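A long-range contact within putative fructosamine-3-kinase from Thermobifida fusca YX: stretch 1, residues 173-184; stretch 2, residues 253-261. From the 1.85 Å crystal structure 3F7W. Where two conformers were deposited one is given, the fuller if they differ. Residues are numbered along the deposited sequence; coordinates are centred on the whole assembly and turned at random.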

# COMPACT_ATOMS: atom_id res chain seq x y z
N LYS A 173 0.42 -25.52 0.48
CA LYS A 173 1.43 -26.10 -0.43
C LYS A 173 2.46 -25.07 -0.88
O LYS A 173 3.66 -25.35 -0.92
N VAL A 174 2.00 -23.85 -1.21
CA VAL A 174 2.90 -22.81 -1.61
C VAL A 174 3.85 -22.47 -0.46
O VAL A 174 5.06 -22.36 -0.67
N LEU A 175 3.29 -22.31 0.74
CA LEU A 175 4.08 -21.97 1.92
C LEU A 175 5.13 -23.05 2.21
O LEU A 175 6.28 -22.74 2.54
N ASP A 176 4.74 -24.30 2.05
CA ASP A 176 5.66 -25.41 2.28
C ASP A 176 6.80 -25.42 1.27
O ASP A 176 7.87 -25.98 1.56
N ALA A 177 6.57 -24.83 0.09
CA ALA A 177 7.55 -24.77 -1.01
C ALA A 177 8.27 -23.42 -1.05
O ALA A 177 9.09 -23.16 -1.94
N LEU A 178 7.97 -22.57 -0.08
CA LEU A 178 8.36 -21.17 -0.14
C LEU A 178 9.87 -20.97 -0.16
O LEU A 178 10.35 -20.06 -0.83
N ASP A 179 10.64 -21.79 0.55
CA ASP A 179 12.09 -21.56 0.59
C ASP A 179 12.80 -22.02 -0.70
O ASP A 179 14.01 -21.84 -0.84
N HIS A 180 12.06 -22.60 -1.65
CA HIS A 180 12.52 -22.66 -3.04
C HIS A 180 11.90 -21.53 -3.86
O HIS A 180 12.60 -20.81 -4.56
N LEU A 181 10.59 -21.35 -3.71
CA LEU A 181 9.84 -20.40 -4.56
C LEU A 181 10.29 -18.95 -4.38
O LEU A 181 10.20 -18.15 -5.31
N ALA A 182 10.80 -18.62 -3.19
CA ALA A 182 11.18 -17.25 -2.83
C ALA A 182 12.25 -16.58 -3.70
O ALA A 182 12.33 -15.35 -3.76
N GLY A 183 13.10 -17.35 -4.35
CA GLY A 183 14.26 -16.74 -5.00
C GLY A 183 15.31 -16.45 -3.94
O GLY A 183 15.27 -17.05 -2.87
N ASP A 184 16.25 -15.55 -4.22
CA ASP A 184 17.38 -15.35 -3.31
C ASP A 184 17.16 -14.19 -2.37
O ASP A 184 16.60 -13.17 -2.78
N ALA A 253 8.40 -14.67 -13.19
CA ALA A 253 7.83 -15.94 -12.73
C ALA A 253 7.33 -15.88 -11.28
O ALA A 253 6.42 -16.63 -10.90
N ARG A 254 7.95 -15.01 -10.48
CA ARG A 254 7.56 -14.82 -9.07
C ARG A 254 6.39 -13.85 -8.83
O ARG A 254 5.95 -13.69 -7.70
N ILE A 255 5.87 -13.22 -9.88
CA ILE A 255 4.75 -12.30 -9.71
C ILE A 255 3.55 -12.91 -8.97
O ILE A 255 3.07 -12.32 -8.02
N PRO A 256 3.05 -14.09 -9.38
CA PRO A 256 1.94 -14.68 -8.59
C PRO A 256 2.21 -14.86 -7.08
O PRO A 256 1.30 -14.60 -6.25
N LEU A 257 3.41 -15.31 -6.73
CA LEU A 257 3.79 -15.51 -5.33
C LEU A 257 3.52 -14.26 -4.54
O LEU A 257 2.89 -14.29 -3.48
N HIS A 258 3.97 -13.13 -5.09
CA HIS A 258 3.83 -11.83 -4.43
C HIS A 258 2.43 -11.24 -4.44
O HIS A 258 2.18 -10.25 -3.74
N GLN A 259 1.54 -11.82 -5.25
CA GLN A 259 0.15 -11.42 -5.32
C GLN A 259 -0.74 -12.17 -4.33
O GLN A 259 -1.91 -11.82 -4.15
N LEU A 260 -0.20 -13.19 -3.66
CA LEU A 260 -1.01 -13.98 -2.74
C LEU A 260 -1.49 -13.18 -1.54
O LEU A 260 -2.65 -13.28 -1.15
N HIS A 261 -0.61 -12.34 -0.98
CA HIS A 261 -0.99 -11.52 0.17
C HIS A 261 -2.17 -10.60 -0.18
O HIS A 261 -3.20 -10.67 0.48

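What holds the centre of this contact together? The answer is L257, which lies on the helical second stretch, points its CA-to-CB bond toward the first stretch and is covered by it more than any other residue here. Its chi1 is t and its chi2 is p, a common leucine pairing. L257 CD1 meets V174 CG1 at 3.9 Å and L178 CD1 at 3.6 Å, so one methyl is lodged against side chains from two turns of the first stretch. The other, L257 CD2, also touches L178, at 4.1 Å from L178 CD1, and lies 4.4 Å from L181 CB, 3.7 Å from the backbone atom L181 O and 4.1 Å from A182 CA; of the two methyls, V174 CG1 is near CD1 alone. A single leucine thus spans the first stretch from V174 to A182, and the contact is made by van der Waals packing, with no direct hydrogen bond crossing between the stretches.

How do the neighbouring apolar side chains close around that leucine? V174 points toward the second stretch with chi1 t, and its CG1 serves two partners: besides L257 it reaches L260, whose CD1 is 3.8 Å from V174 CG1. L260 also points toward its partner stretch and takes the m, t rotamer, extending the apolar patch one turn along its helix. L178 arrives differently. Its CA-to-CB bond points sideways, but chi1 t and chi2 p bring the end of the side chain nearer, which is how CD1 comes to touch L257. L181, also sideways, has the m, t rotamer and presents CB rather than its methyls to L257. All these groups are aliphatic, so their close fit removes nonpolar surface from water.

What happens where the first stretch leaves its helix? Here the second stretch meets backbone more than side chain. A182 directs its CB away, leaving its CA and carbonyl to face the partner, and R254 lays the aliphatic part of its side chain along this edge: R254 CD is 3.8 Å from L181 O and 3.7 Å from A182 O. G183 then departs from helical angles with a positive phi. Its lack of a side chain matters, because an ideal CB would be jammed against the carbonyl O of A182 and would also stand 3.2 Å from R254 NH1, a tight approach.

How is the polar edge finished? R254 points toward the first stretch, with chi1 m, chi2 t and chi3 m, and its guanidinium lies oblique to A182 O and G183 CA. Its nitrogens find hydrogen-bond partners elsewhere in the structure. A water supplies the link that the direct contacts lack: it donates a hydrogen bond to A182 O at 2.8 Å and is hydrogen-bonded to H258 NE2 at 2.9 Å, bridging the two stretches. H258 starts sideways, but with chi1 m its ring end comes nearer, placing NE2 within reach of this water. The same water lies 3.1 Å from R254 NE.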

# COMPACT_ATOMS: atom_id res chain seq x y z
CB LYS A 173 0.77 -26.72 -1.67
CG LYS A 173 0.19 -28.06 -1.42
CD LYS A 173 -0.42 -28.67 -2.69
CE LYS A 173 -0.67 -30.17 -2.49
NZ LYS A 173 -1.96 -30.57 -3.08
CB VAL A 174 2.14 -21.53 -2.05
CG1 VAL A 174 3.13 -20.40 -2.40
CG2 VAL A 174 1.22 -21.84 -3.23
CB LEU A 175 3.16 -21.74 3.14
CG LEU A 175 2.25 -20.51 3.04
CD1 LEU A 175 1.39 -20.38 4.29
CD2 LEU A 175 3.07 -19.24 2.76
CB ASP A 176 4.92 -26.75 2.25
CG ASP A 176 4.02 -26.96 3.46
OD1 ASP A 176 4.09 -26.18 4.44
OD2 ASP A 176 3.22 -27.93 3.42
CB ALA A 177 6.85 -25.06 -2.34
CB LEU A 178 7.71 -20.37 1.00
CG LEU A 178 7.78 -18.85 0.96
CD1 LEU A 178 7.26 -18.32 -0.37
CD2 LEU A 178 6.99 -18.25 2.16
CB ASP A 179 12.74 -22.13 1.88
CG ASP A 179 12.88 -21.07 2.99
OD1 ASP A 179 13.83 -20.24 2.95
OD2 ASP A 179 12.04 -21.07 3.92
CB HIS A 180 12.14 -23.98 -3.72
CG HIS A 180 12.26 -23.93 -5.22
ND1 HIS A 180 13.47 -23.76 -5.87
CD2 HIS A 180 11.32 -24.01 -6.19
CE1 HIS A 180 13.26 -23.75 -7.17
NE2 HIS A 180 11.97 -23.89 -7.40
CB LEU A 181 8.33 -20.52 -4.30
CG LEU A 181 7.73 -21.88 -4.66
CD1 LEU A 181 6.28 -21.94 -4.23
CD2 LEU A 181 7.84 -22.19 -6.16
CB ALA A 182 11.64 -17.24 -1.36
CB ASP A 184 18.67 -15.11 -4.09
CG ASP A 184 19.05 -16.30 -4.97
OD1 ASP A 184 18.72 -17.45 -4.63
OD2 ASP A 184 19.67 -16.06 -6.00
CB ALA A 253 8.85 -17.08 -12.88
CB ARG A 254 8.77 -14.36 -8.25
CG ARG A 254 9.86 -15.39 -8.12
CD ARG A 254 10.94 -14.95 -7.12
NE ARG A 254 11.61 -13.71 -7.54
CZ ARG A 254 12.67 -13.66 -8.34
NH1 ARG A 254 13.24 -14.78 -8.81
NH2 ARG A 254 13.18 -12.49 -8.67
CB ILE A 255 4.35 -11.60 -11.04
CG1 ILE A 255 5.49 -10.66 -11.49
CG2 ILE A 255 3.01 -10.84 -10.86
CD1 ILE A 255 5.30 -10.07 -12.85
CB PRO A 256 1.70 -16.04 -9.25
CG PRO A 256 2.23 -15.90 -10.63
CD PRO A 256 3.35 -14.90 -10.58
CB LEU A 257 5.27 -15.89 -5.21
CG LEU A 257 5.86 -16.03 -3.80
CD1 LEU A 257 5.21 -17.16 -3.05
CD2 LEU A 257 7.39 -16.20 -3.89
CB HIS A 258 4.81 -10.83 -5.03
CG HIS A 258 6.23 -11.12 -4.67
ND1 HIS A 258 6.73 -10.91 -3.40
CD2 HIS A 258 7.25 -11.64 -5.39
CE1 HIS A 258 7.99 -11.28 -3.36
NE2 HIS A 258 8.34 -11.73 -4.56
CB GLN A 259 -0.37 -11.63 -6.75
CG GLN A 259 0.26 -10.66 -7.75
CD GLN A 259 -0.13 -10.87 -9.20
OE1 GLN A 259 -0.54 -11.96 -9.59
NE2 GLN A 259 0.05 -9.83 -10.02
CB LEU A 260 -0.27 -15.25 -2.31
CG LEU A 260 -0.00 -16.26 -3.45
CD1 LEU A 260 0.80 -17.46 -2.93
CD2 LEU A 260 -1.29 -16.72 -4.14
CB HIS A 261 0.21 -10.71 0.70
CG HIS A 261 -0.18 -9.58 1.60
ND1 HIS A 261 -0.77 -9.79 2.84
CD2 HIS A 261 -0.11 -8.24 1.42
CE1 HIS A 261 -1.03 -8.61 3.39
NE2 HIS A 261 -0.65 -7.66 2.55
O HOH W 1 11.00 -12.97 -4.55